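Local coordinates for protein carbohydrate deacetylase Agd3 (Neosartorya fumigata, PDB 6NWZ) that probably removes acetyl groups from the exopolysaccharide galactosaminogalactan as a zinc-binding deacetylase, and is required for biofilm formation, at residues Asp255-Val260 / Arg372-Pro377; Ala321-Gly326 / Val362-Leu367; Thr356-Thr361 / Leu414-Leu419. All blocks are in the same frame, centred on the assembly; numbering follows the deposited sequence.

Contact 1 (Asp255-Val260 / Arg372-Pro377). With ZN (zinc ion), chain L; ZN (zinc ion), chain M.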
ATOM      1  N   ASP A 255      16.679  -0.007  -8.600  1.00 36.88           N
ATOM      2  CA  ASP A 255      17.788   0.899  -8.349  1.00 26.94           C
ATOM      3  C   ASP A 255      19.057   0.407  -9.042  1.00 39.15           C
ATOM      4  O   ASP A 255      19.160  -0.750  -9.460  1.00 44.38           O
ATOM      5  CB  ASP A 255      18.049   1.036  -6.846  1.00 33.18           C
ATOM      6  CG  ASP A 255      16.877   1.645  -6.086  1.00 46.20           C
ATOM      7  OD1 ASP A 255      15.869   2.038  -6.714  1.00 52.58           O
ATOM      8  OD2 ASP A 255      16.974   1.732  -4.844  1.00 45.65           O
ATOM      9  N   ASP A 256      20.023   1.320  -9.173  1.00 26.99           N
ATOM     10  CA  ASP A 256      21.396   0.998  -9.559  1.00 40.49           C
ATOM     11  C   ASP A 256      21.530   0.613 -11.029  1.00 38.40           C
ATOM     12  O   ASP A 256      22.474  -0.087 -11.401  1.00 38.81           O
ATOM     13  CB  ASP A 256      21.977  -0.116  -8.682  1.00 45.23           C
ATOM     14  CG  ASP A 256      22.043   0.264  -7.219  1.00 43.84           C
ATOM     15  OD1 ASP A 256      21.582   1.368  -6.860  1.00 51.18           O
ATOM     16  OD2 ASP A 256      22.567  -0.546  -6.426  1.00 64.71           O
ATOM     17  N   MET A 257      20.613   1.063 -11.885  1.00 30.02           N
ATOM     18  CA  MET A 257      20.736   0.763 -13.307  1.00 36.14           C
ATOM     19  C   MET A 257      21.964   1.448 -13.895  1.00 46.42           C
ATOM     20  O   MET A 257      22.234   2.622 -13.621  1.00 48.56           O
ATOM     21  CB  MET A 257      19.485   1.191 -14.068  1.00 25.92           C
ATOM     22  CG  MET A 257      19.504   0.823 -15.553  1.00 25.81           C
ATOM     23  SD  MET A 257      19.612  -0.955 -15.896  1.00 34.54           S
ATOM     24  CE  MET A 257      18.146  -1.551 -15.062  1.00 35.48           C
ATOM     25  N   PHE A 258      22.703   0.692 -14.709  1.00 37.57           N
ATOM     26  CA  PHE A 258      23.977   0.998 -15.351  1.00 35.83           C
ATOM     27  C   PHE A 258      25.158   0.782 -14.407  1.00 40.53           C
ATOM     28  O   PHE A 258      26.300   0.876 -14.853  1.00 45.22           O
ATOM     29  CB  PHE A 258      24.055   2.424 -15.935  1.00 29.98           C
ATOM     30  CG  PHE A 258      23.190   2.632 -17.146  1.00 42.08           C
ATOM     31  CD1 PHE A 258      23.684   2.389 -18.417  1.00 45.87           C
ATOM     32  CD2 PHE A 258      21.883   3.071 -17.012  1.00 38.02           C
ATOM     33  CE1 PHE A 258      22.890   2.579 -19.532  1.00 41.97           C
ATOM     34  CE2 PHE A 258      21.086   3.263 -18.123  1.00 27.92           C
ATOM     35  CZ  PHE A 258      21.586   3.018 -19.382  1.00 36.68           C
ATOM     36  N   LEU A 259      24.930   0.486 -13.132  1.00 42.95           N
ATOM     37  CA  LEU A 259      26.015   0.219 -12.201  1.00 30.72           C
ATOM     38  C   LEU A 259      26.358  -1.267 -12.179  1.00 40.78           C
ATOM     39  O   LEU A 259      25.592  -2.120 -12.635  1.00 47.37           O
ATOM     40  CB  LEU A 259      25.647   0.673 -10.786  1.00 35.27           C
ATOM     41  CG  LEU A 259      25.472   2.165 -10.504  1.00 43.41           C
ATOM     42  CD1 LEU A 259      25.190   2.405  -9.027  1.00 31.54           C
ATOM     43  CD2 LEU A 259      26.694   2.943 -10.956  1.00 32.58           C
ATOM     44  N   VAL A 260      27.534  -1.565 -11.632  1.00 43.47           N
ATOM     45  CA  VAL A 260      27.956  -2.922 -11.308  1.00 37.91           C
ATOM     46  C   VAL A 260      27.855  -3.090  -9.799  1.00 41.90           C
ATOM     47  O   VAL A 260      28.343  -2.240  -9.042  1.00 66.29           O
ATOM     48  CB  VAL A 260      29.388  -3.202 -11.797  1.00 38.32           C
ATOM     49  CG1 VAL A 260      29.833  -4.596 -11.386  1.00 34.32           C
ATOM     50  CG2 VAL A 260      29.481  -3.033 -13.301  1.00 39.07           C
ATOM     51  N   ARG A 372      22.456   2.011 -25.508  1.00 30.29           N
ATOM     52  CA  ARG A 372      21.774   1.997 -26.797  1.00 40.56           C
ATOM     53  C   ARG A 372      20.455   1.242 -26.722  1.00 43.53           C
ATOM     54  O   ARG A 372      19.507   1.581 -27.439  1.00 43.03           O
ATOM     55  CB  ARG A 372      22.670   1.382 -27.870  1.00 31.37           C
ATOM     56  CG  ARG A 372      23.985   2.102 -28.066  1.00 33.01           C
ATOM     57  CD  ARG A 372      24.648   1.697 -29.374  1.00 39.15           C
ATOM     58  NE  ARG A 372      24.730   0.246 -29.533  1.00 38.15           N
ATOM     59  CZ  ARG A 372      25.686  -0.509 -29.004  1.00 46.86           C
ATOM     60  NH1 ARG A 372      26.644   0.045 -28.268  1.00 40.82           N
ATOM     61  NH2 ARG A 372      25.683  -1.820 -29.203  1.00 46.16           N
ATOM     62  N   TRP A 373      20.370   0.224 -25.863  1.00 28.78           N
ATOM     63  CA  TRP A 373      19.093  -0.450 -25.659  1.00 36.30           C
ATOM     64  C   TRP A 373      18.105   0.459 -24.937  1.00 41.57           C
ATOM     65  O   TRP A 373      16.955   0.606 -25.369  1.00 42.41           O
ATOM     66  CB  TRP A 373      19.292  -1.750 -24.884  1.00 39.87           C
ATOM     67  CG  TRP A 373      18.051  -2.585 -24.834  1.00 38.94           C
ATOM     68  CD1 TRP A 373      17.674  -3.549 -25.724  1.00 38.71           C
ATOM     69  CD2 TRP A 373      17.014  -2.524 -23.846  1.00 36.71           C
ATOM     70  NE1 TRP A 373      16.470  -4.096 -25.349  1.00 39.58           N
ATOM     71  CE2 TRP A 373      16.045  -3.485 -24.199  1.00 40.74           C
ATOM     72  CE3 TRP A 373      16.814  -1.755 -22.697  1.00 45.40           C
ATOM     73  CZ2 TRP A 373      14.894  -3.693 -23.446  1.00 43.08           C
ATOM     74  CZ3 TRP A 373      15.670  -1.964 -21.951  1.00 45.65           C
ATOM     75  CH2 TRP A 373      14.726  -2.924 -22.327  1.00 47.84           C
ATOM     76  N   TRP A 374      18.535   1.084 -23.836  1.00 34.68           N
ATOM     77  CA  TRP A 374      17.628   1.936 -23.071  1.00 44.25           C
ATOM     78  C   TRP A 374      17.179   3.148 -23.876  1.00 48.48           C
ATOM     79  O   TRP A 374      16.037   3.600 -23.738  1.00 48.16           O
ATOM     80  CB  TRP A 374      18.286   2.386 -21.765  1.00 31.60           C
ATOM     81  CG  TRP A 374      18.093   1.429 -20.644  1.00 29.55           C
ATOM     82  CD1 TRP A 374      19.064   0.774 -19.947  1.00 33.53           C
ATOM     83  CD2 TRP A 374      16.843   1.000 -20.092  1.00 31.84           C
ATOM     84  NE1 TRP A 374      18.496  -0.031 -18.987  1.00 34.95           N
ATOM     85  CE2 TRP A 374      17.134   0.089 -19.058  1.00 30.30           C
ATOM     86  CE3 TRP A 374      15.506   1.301 -20.371  1.00 29.41           C
ATOM     87  CZ2 TRP A 374      16.141  -0.522 -18.304  1.00 23.90           C
ATOM     88  CZ3 TRP A 374      14.522   0.691 -19.623  1.00 23.89           C
ATOM     89  CH2 TRP A 374      14.843  -0.212 -18.601  1.00 26.61           C
ATOM     90  N   THR A 375      18.061   3.694 -24.713  1.00 40.11           N
ATOM     91  CA  THR A 375      17.718   4.876 -25.494  1.00 35.08           C
ATOM     92  C   THR A 375      16.824   4.564 -26.689  1.00 39.17           C
ATOM     93  O   THR A 375      16.266   5.497 -27.276  1.00 52.60           O
ATOM     94  CB  THR A 375      18.989   5.584 -25.968  1.00 39.67           C
ATOM     95  OG1 THR A 375      19.808   4.670 -26.710  1.00 53.85           O
ATOM     96  CG2 THR A 375      19.773   6.103 -24.780  1.00 38.93           C
ATOM     97  N   THR A 376      16.675   3.297 -27.060  1.00 41.63           N
ATOM     98  CA  THR A 376      15.742   2.921 -28.116  1.00 42.82           C
ATOM     99  C   THR A 376      14.321   3.237 -27.667  1.00 45.96           C
ATOM    100  O   THR A 376      13.895   2.755 -26.604  1.00 42.94           O
ATOM    101  CB  THR A 376      15.871   1.438 -28.453  1.00 41.24           C
ATOM    102  OG1 THR A 376      17.224   1.145 -28.813  1.00 53.51           O
ATOM    103  CG2 THR A 376      14.957   1.075 -29.613  1.00 28.90           C
ATOM    104  N   PRO A 377      13.562   4.033 -28.425  1.00 38.66           N
ATOM    105  CA  PRO A 377      12.271   4.513 -27.905  1.00 43.37           C
ATOM    106  C   PRO A 377      11.325   3.398 -27.499  1.00 49.11           C
ATOM    107  O   PRO A 377      10.661   3.509 -26.458  1.00 37.93           O
ATOM    108  CB  PRO A 377      11.720   5.341 -29.070  1.00 29.44           C
ATOM    109  CG  PRO A 377      12.934   5.793 -29.800  1.00 30.37           C
ATOM    110  CD  PRO A 377      13.905   4.654 -29.713  1.00 35.39           C
TER
HETATM  111 ZN    ZN L 913      21.396   2.409  -5.180  1.00 54.98          ZN
HETATM  112 ZN    ZN M 914      18.728   1.064  -3.279  1.00 74.26          ZN
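Met257 and Phe258 both press on Trp374 of helix 369-375, at the C-terminal end of strand 252-257 and directly after the metal-binding Asp255-Asp256 pair of the deacetylase domain. Asp255 sends OD2 to one zinc at 2.4 Å, where His546 also binds; its OD1 is engaged by Arg491, which should steady the carboxylate. Asp256 turns OD1 to a second zinc at 2.0 Å. With His388 and His392 it completes an Asp-His-His set, as in the metal sites of polysaccharide deacetylases.

Next comes Met257, the sulfur half of a Met-aromatic contact. CG lies anti to the backbone N (chi1 -176°), and bends at chi2 and chi3 fold the chain so that SD comes to the edge of the indole, near its plane, rather than over a face. There Trp374 NE1 gives Met257 SD a weak hydrogen bond of 3.4 Å, bent to 145° at the proton, while Met257 CE packs 3.9 Å from Trp374 CZ2. Phe258 is the third residue of the type II turn from Asp256 to Leu259. Its ring reaches helix 369-375, also touching Leu370 and Leu371, and lies obliquely, at 47°, to the five-membered ring of Trp374. Trp373 CZ3 sits over one face of Trp374, 3.5 Å above the plane and offset toward the rim, and Phe258 CZ meets Trp374 at CD1, 3.4 Å away.

Contact 2 (Ala321-Gly326 / Val362-Leu367)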
ATOM      1  N   ALA A 321      39.377   7.157 -24.201  1.00 53.19           N
ATOM      2  CA  ALA A 321      39.738   8.334 -24.984  1.00 48.34           C
ATOM      3  C   ALA A 321      38.505   9.032 -25.538  1.00 51.07           C
ATOM      4  O   ALA A 321      38.513  10.253 -25.728  1.00 58.91           O
ATOM      5  CB  ALA A 321      40.682   7.940 -26.120  1.00 49.52           C
ATOM      6  N   ALA A 322      37.439   8.278 -25.799  1.00 46.35           N
ATOM      7  CA  ALA A 322      36.191   8.847 -26.282  1.00 48.96           C
ATOM      8  C   ALA A 322      35.331   9.429 -25.170  1.00 53.87           C
ATOM      9  O   ALA A 322      34.301  10.043 -25.469  1.00 60.33           O
ATOM     10  CB  ALA A 322      35.391   7.786 -27.040  1.00 50.50           C
ATOM     11  N   CYS A 323      35.717   9.254 -23.907  1.00 52.18           N
ATOM     12  CA  CYS A 323      34.920   9.704 -22.770  1.00 50.99           C
ATOM     13  C   CYS A 323      35.748  10.567 -21.830  1.00 53.95           C
ATOM     14  O   CYS A 323      35.596  10.503 -20.606  1.00 53.92           O
ATOM     15  CB  CYS A 323      34.324   8.518 -22.017  1.00 41.96           C
ATOM     16  SG  CYS A 323      33.171   7.494 -22.966  1.00 46.86           S
ATOM     17  N   ASN A 324      36.642  11.384 -22.390  1.00 51.41           N
ATOM     18  CA  ASN A 324      37.460  12.325 -21.618  1.00 48.36           C
ATOM     19  C   ASN A 324      38.297  11.626 -20.549  1.00 52.94           C
ATOM     20  O   ASN A 324      38.584  12.203 -19.497  1.00 61.04           O
ATOM     21  CB  ASN A 324      36.598  13.416 -20.973  1.00 49.82           C
ATOM     22  CG  ASN A 324      35.693  14.110 -21.969  1.00 54.94           C
ATOM     23  OD1 ASN A 324      36.016  14.214 -23.153  1.00 54.36           O
ATOM     24  ND2 ASN A 324      34.547  14.590 -21.493  1.00 46.48           N
ATOM     25  N   GLY A 325      38.698  10.381 -20.797  1.00 48.53           N
ATOM     26  CA  GLY A 325      39.475   9.630 -19.837  1.00 48.42           C
ATOM     27  C   GLY A 325      38.673   8.741 -18.912  1.00 56.87           C
ATOM     28  O   GLY A 325      39.259   7.859 -18.271  1.00 55.85           O
ATOM     29  N   GLY A 326      37.361   8.938 -18.818  1.00 45.52           N
ATOM     30  CA  GLY A 326      36.513   8.126 -17.977  1.00 44.12           C
ATOM     31  C   GLY A 326      35.510   8.983 -17.238  1.00 55.20           C
ATOM     32  O   GLY A 326      35.404  10.188 -17.459  1.00 56.82           O
ATOM     33  N   VAL A 362      27.890  12.376 -26.844  1.00 47.86           N
ATOM     34  CA  VAL A 362      26.868  11.392 -27.186  1.00 43.25           C
ATOM     35  C   VAL A 362      27.519  10.112 -27.689  1.00 45.70           C
ATOM     36  O   VAL A 362      27.129   9.005 -27.296  1.00 48.79           O
ATOM     37  CB  VAL A 362      25.886  11.973 -28.221  1.00 38.76           C
ATOM     38  CG1 VAL A 362      25.031  10.869 -28.814  1.00 37.71           C
ATOM     39  CG2 VAL A 362      25.006  13.027 -27.577  1.00 38.75           C
ATOM     40  N   ALA A 363      28.533  10.241 -28.551  1.00 57.14           N
ATOM     41  CA  ALA A 363      29.247   9.069 -29.050  1.00 43.43           C
ATOM     42  C   ALA A 363      29.895   8.281 -27.919  1.00 42.39           C
ATOM     43  O   ALA A 363      29.979   7.050 -27.991  1.00 45.31           O
ATOM     44  CB  ALA A 363      30.302   9.488 -30.072  1.00 41.16           C
ATOM     45  N   CYS A 364      30.361   8.969 -26.874  1.00 48.56           N
ATOM     46  CA  CYS A 364      30.863   8.273 -25.693  1.00 39.49           C
ATOM     47  C   CYS A 364      29.789   7.381 -25.083  1.00 49.64           C
ATOM     48  O   CYS A 364      30.014   6.186 -24.858  1.00 51.24           O
ATOM     49  CB  CYS A 364      31.358   9.278 -24.655  1.00 41.51           C
ATOM     50  SG  CYS A 364      31.448   8.582 -22.985  1.00 56.23           S
ATOM     51  N   THR A 365      28.612   7.949 -24.803  1.00 45.42           N
ATOM     52  CA  THR A 365      27.554   7.184 -24.152  1.00 47.63           C
ATOM     53  C   THR A 365      27.092   6.013 -25.011  1.00 47.37           C
ATOM     54  O   THR A 365      26.718   4.965 -24.476  1.00 49.07           O
ATOM     55  CB  THR A 365      26.367   8.095 -23.821  1.00 39.61           C
ATOM     56  OG1 THR A 365      25.758   8.557 -25.032  1.00 39.10           O
ATOM     57  CG2 THR A 365      26.823   9.293 -22.998  1.00 38.98           C
ATOM     58  N   GLN A 366      27.125   6.164 -26.338  1.00 38.96           N
ATOM     59  CA  GLN A 366      26.658   5.120 -27.242  1.00 39.35           C
ATOM     60  C   GLN A 366      27.544   3.876 -27.242  1.00 43.47           C
ATOM     61  O   GLN A 366      27.106   2.834 -27.741  1.00 39.77           O
ATOM     62  CB  GLN A 366      26.547   5.670 -28.666  1.00 47.62           C
ATOM     63  CG  GLN A 366      25.540   6.796 -28.831  1.00 55.16           C
ATOM     64  CD  GLN A 366      24.105   6.329 -28.699  1.00 68.51           C
ATOM     65  OE1 GLN A 366      23.807   5.148 -28.868  1.00 65.28           O
ATOM     66  NE2 GLN A 366      23.206   7.259 -28.396  1.00 86.32           N
ATOM     67  N   LEU A 367      28.769   3.949 -26.706  1.00 40.27           N
ATOM     68  CA  LEU A 367      29.630   2.770 -26.656  1.00 41.20           C
ATOM     69  C   LEU A 367      29.128   1.704 -25.687  1.00 43.29           C
ATOM     70  O   LEU A 367      29.662   0.588 -25.695  1.00 45.33           O
ATOM     71  CB  LEU A 367      31.058   3.168 -26.278  1.00 38.78           C
ATOM     72  CG  LEU A 367      31.790   4.087 -27.256  1.00 43.69           C
ATOM     73  CD1 LEU A 367      33.226   4.317 -26.808  1.00 40.05           C
ATOM     74  CD2 LEU A 367      31.746   3.505 -28.657  1.00 39.15           C
TER
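Cys323 and Cys364 are joined by a disulfide, with 2.0 Å between their SG atoms and a C-S-S-C torsion of 105°. The two sulfurs approach by different routes: SG of Cys364 is anti to its backbone N (chi1 160°) and leaves helix 362-366 for the loop, whereas SG of Cys323 lies beside its own N, anti to the carbonyl carbon. This buried bond is the tight part of the contact, bringing the two CA atoms to 5.2 Å. Ser313 and Ile310 of helix 306-313 pack on the pair, and Ser313 also bonds to the carbonyl of Cys364.

Toward the surface the packing thins. Ala322 CB meets a single branch of the exposed Leu367, CD1, at 4.1 Å. Asn324 and Gly325 stand at the exposed corner of a type I' turn, closed by a 3.0 Å bond from Gly326 N to Cys323 O. Inside the helix, Val362 O accepts from both Gln366 N and Thr365 OG1.

No hydrogen bond runs between the two segments, so the covalent link is their principal tie. It closes a loop of some forty residues whose intervening part has no helix or strand, and thereby limits how far that irregular chain can move.

Contact 3 (Thr356-Thr361 / Leu414-Leu419)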
ATOM      1  N   THR A 356      33.807  20.127 -14.014  1.00 68.81           N
ATOM      2  CA  THR A 356      32.872  20.986 -13.297  1.00 65.41           C
ATOM      3  C   THR A 356      31.461  20.920 -13.861  1.00 63.94           C
ATOM      4  O   THR A 356      30.514  21.321 -13.176  1.00 66.61           O
ATOM      5  CB  THR A 356      33.358  22.442 -13.317  1.00 68.24           C
ATOM      6  OG1 THR A 356      33.389  22.928 -14.665  1.00 82.22           O
ATOM      7  CG2 THR A 356      34.752  22.545 -12.721  1.00 57.00           C
ATOM      8  N   THR A 357      31.306  20.415 -15.082  1.00 63.60           N
ATOM      9  CA  THR A 357      30.016  20.318 -15.748  1.00 63.49           C
ATOM     10  C   THR A 357      30.016  19.055 -16.598  1.00 59.23           C
ATOM     11  O   THR A 357      31.059  18.646 -17.116  1.00 64.62           O
ATOM     12  CB  THR A 357      29.746  21.572 -16.599  1.00 66.70           C
ATOM     13  OG1 THR A 357      29.510  22.691 -15.735  1.00 80.77           O
ATOM     14  CG2 THR A 357      28.545  21.390 -17.521  1.00 56.63           C
ATOM     15  N   TYR A 358      28.850  18.416 -16.702  1.00 54.31           N
ATOM     16  CA  TYR A 358      28.709  17.266 -17.586  1.00 54.57           C
ATOM     17  C   TYR A 358      29.168  17.626 -18.991  1.00 60.20           C
ATOM     18  O   TYR A 358      28.601  18.518 -19.628  1.00 62.92           O
ATOM     19  CB  TYR A 358      27.257  16.785 -17.609  1.00 42.17           C
ATOM     20  CG  TYR A 358      27.069  15.513 -18.406  1.00 49.29           C
ATOM     21  CD1 TYR A 358      26.858  15.554 -19.777  1.00 41.28           C
ATOM     22  CD2 TYR A 358      27.116  14.267 -17.789  1.00 58.58           C
ATOM     23  CE1 TYR A 358      26.697  14.396 -20.511  1.00 48.86           C
ATOM     24  CE2 TYR A 358      26.954  13.102 -18.516  1.00 50.12           C
ATOM     25  CZ  TYR A 358      26.745  13.173 -19.879  1.00 54.56           C
ATOM     26  OH  TYR A 358      26.582  12.021 -20.616  1.00 61.99           O
ATOM     27  N   ASP A 359      30.204  16.928 -19.473  1.00 51.11           N
ATOM     28  CA  ASP A 359      30.842  17.289 -20.734  1.00 50.93           C
ATOM     29  C   ASP A 359      31.199  16.067 -21.569  1.00 51.72           C
ATOM     30  O   ASP A 359      32.183  16.092 -22.315  1.00 59.50           O
ATOM     31  CB  ASP A 359      32.100  18.127 -20.490  1.00 52.09           C
ATOM     32  CG  ASP A 359      33.063  17.476 -19.502  1.00 77.07           C
ATOM     33  OD1 ASP A 359      32.974  16.249 -19.274  1.00 78.69           O
ATOM     34  OD2 ASP A 359      33.911  18.205 -18.943  1.00 84.53           O
ATOM     35  N   TRP A 360      30.425  14.995 -21.463  1.00 49.81           N
ATOM     36  CA  TRP A 360      30.725  13.784 -22.211  1.00 46.17           C
ATOM     37  C   TRP A 360      29.953  13.759 -23.525  1.00 54.55           C
ATOM     38  O   TRP A 360      28.853  14.308 -23.635  1.00 63.53           O
ATOM     39  CB  TRP A 360      30.407  12.538 -21.380  1.00 44.83           C
ATOM     40  CG  TRP A 360      31.433  12.265 -20.318  1.00 48.67           C
ATOM     41  CD1 TRP A 360      32.627  11.619 -20.479  1.00 52.22           C
ATOM     42  CD2 TRP A 360      31.362  12.635 -18.934  1.00 49.17           C
ATOM     43  NE1 TRP A 360      33.300  11.564 -19.282  1.00 45.62           N
ATOM     44  CE2 TRP A 360      32.545  12.179 -18.318  1.00 47.96           C
ATOM     45  CE3 TRP A 360      30.414  13.308 -18.157  1.00 46.12           C
ATOM     46  CZ2 TRP A 360      32.804  12.373 -16.961  1.00 44.93           C
ATOM     47  CZ3 TRP A 360      30.672  13.499 -16.808  1.00 50.50           C
ATOM     48  CH2 TRP A 360      31.858  13.033 -16.226  1.00 52.78           C
ATOM     49  N   THR A 361      30.551  13.118 -24.523  1.00 53.72           N
ATOM     50  CA  THR A 361      29.990  13.067 -25.863  1.00 46.18           C
ATOM     51  C   THR A 361      28.825  12.089 -25.935  1.00 50.68           C
ATOM     52  O   THR A 361      28.762  11.106 -25.192  1.00 57.31           O
ATOM     53  CB  THR A 361      31.064  12.648 -26.866  1.00 48.41           C
ATOM     54  OG1 THR A 361      32.251  13.412 -26.627  1.00 52.98           O
ATOM     55  CG2 THR A 361      30.597  12.883 -28.297  1.00 61.38           C
ATOM     56  N   LEU A 414      20.562  12.413 -18.315  1.00 40.30           N
ATOM     57  CA  LEU A 414      19.221  11.980 -18.704  1.00 41.02           C
ATOM     58  C   LEU A 414      18.684  12.795 -19.872  1.00 44.81           C
ATOM     59  O   LEU A 414      17.897  12.282 -20.674  1.00 42.19           O
ATOM     60  CB  LEU A 414      18.266  12.081 -17.514  1.00 32.06           C
ATOM     61  CG  LEU A 414      18.391  11.011 -16.429  1.00 37.90           C
ATOM     62  CD1 LEU A 414      17.586  11.394 -15.193  1.00 31.13           C
ATOM     63  CD2 LEU A 414      17.931   9.673 -16.971  1.00 34.48           C
ATOM     64  N   LYS A 415      19.092  14.060 -19.981  1.00 50.43           N
ATOM     65  CA  LYS A 415      18.623  14.904 -21.073  1.00 39.62           C
ATOM     66  C   LYS A 415      19.373  14.601 -22.365  1.00 50.16           C
ATOM     67  O   LYS A 415      18.757  14.457 -23.427  1.00 54.00           O
ATOM     68  CB  LYS A 415      18.767  16.379 -20.691  1.00 39.24           C
ATOM     69  CG  LYS A 415      18.430  17.361 -21.810  1.00 42.17           C
ATOM     70  CD  LYS A 415      18.467  18.802 -21.313  1.00 51.42           C
ATOM     71  CE  LYS A 415      18.568  19.792 -22.466  1.00 56.57           C
ATOM     72  NZ  LYS A 415      17.465  19.622 -23.447  1.00 68.55           N
ATOM     73  N   GLN A 416      20.705  14.494 -22.290  1.00 49.90           N
ATOM     74  CA  GLN A 416      21.495  14.202 -23.484  1.00 42.96           C
ATOM     75  C   GLN A 416      21.143  12.837 -24.052  1.00 41.53           C
ATOM     76  O   GLN A 416      21.018  12.671 -25.271  1.00 50.12           O
ATOM     77  CB  GLN A 416      22.991  14.263 -23.161  1.00 37.48           C
ATOM     78  CG  GLN A 416      23.879  13.680 -24.261  1.00 37.51           C
ATOM     79  CD  GLN A 416      25.353  13.623 -23.888  1.00 47.10           C
ATOM     80  OE1 GLN A 416      25.755  12.866 -23.003  1.00 44.18           O
ATOM     81  NE2 GLN A 416      26.167  14.416 -24.575  1.00 45.58           N
ATOM     82  N   VAL A 417      20.975  11.848 -23.179  1.00 46.00           N
ATOM     83  CA  VAL A 417      20.723  10.487 -23.624  1.00 43.28           C
ATOM     84  C   VAL A 417      19.272  10.287 -24.056  1.00 41.59           C
ATOM     85  O   VAL A 417      18.975   9.333 -24.788  1.00 42.83           O
ATOM     86  CB  VAL A 417      21.189   9.548 -22.498  1.00 41.32           C
ATOM     87  CG1 VAL A 417      20.155   8.498 -22.157  1.00 34.69           C
ATOM     88  CG2 VAL A 417      22.524   8.926 -22.876  1.00 41.89           C
ATOM     89  N   GLY A 418      18.371  11.190 -23.665  1.00 43.32           N
ATOM     90  CA  GLY A 418      16.997  11.175 -24.123  1.00 41.97           C
ATOM     91  C   GLY A 418      16.004  10.515 -23.191  1.00 47.71           C
ATOM     92  O   GLY A 418      14.806  10.490 -23.508  1.00 36.26           O
ATOM     93  N   LEU A 419      16.457   9.985 -22.054  1.00 44.65           N
ATOM     94  CA  LEU A 419      15.549   9.276 -21.163  1.00 46.12           C
ATOM     95  C   LEU A 419      14.486  10.198 -20.579  1.00 45.24           C
ATOM     96  O   LEU A 419      13.371   9.749 -20.292  1.00 51.46           O
ATOM     97  CB  LEU A 419      16.340   8.590 -20.050  1.00 43.58           C
ATOM     98  CG  LEU A 419      17.151   7.378 -20.509  1.00 45.19           C
ATOM     99  CD1 LEU A 419      18.021   6.826 -19.386  1.00 28.24           C
ATOM    100  CD2 LEU A 419      16.220   6.305 -21.057  1.00 34.52           C
TER
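Tyr358 and Gln416 cross at about a right angle, the phenol ring and the amide planes 74° apart, where an irregular loop of the deacetylase domain meets the last turn of helix 400-417. The Gln416 amide links a side chain and the backbone of the loop, OE1 accepting and NE2 donating. Its CG is anti to the backbone N (chi1 167°) and the chain stays extended beyond, which carries the amide clear of the helix to the loop.

OE1 comes to the edge of the Tyr358 ring, near the ring plane. Tyr358 OH donates to Gln416 OE1 over 2.7 Å, approaching almost in line with the amide C=O at 160°. With both its atoms engaged, the amide has its rotation fixed, since swapping oxygen and nitrogen would face the backbone carbonyl with another acceptor.

One face of the phenol is taken by the indole of Trp360, whose CE3 lies 3.4 Å above the ring plane, offset toward the rim; its NE1 bonds to Gly326 O. Both rings also pack on Ile310 of helix 306-313 and Phe409 of helix 400-417. Gln416 NE2 donates a nearly straight 2.8 Å bond to Trp360 O.

Overall arrangement
All three contacts belong to the deacetylase domain, on the same side of the chain's centre. Contact 1 links strand 252-257 of the domain's mixed sheet to helix 369-375; contacts 2 and 3 lie farther from the two zinc ions bound by Asp255 and Asp256, their centres 16 and 14 Å from that of contact 1 and 11 Å from each other. Along the chain, contact 2 falls wholly between the segments of contact 1, while contact 3 alternates with both. Consecutive helices 362-366 and 369-375 connect contacts 1 and 2, where Arg372 NH1 reaches Gln366 O. Contacts 2 and 3 share a loop, joined by Asn324 with Asp359 and Gly326 with Trp360. The irregular peripheral loops are thereby tied, through helices, to the metal-bearing strand.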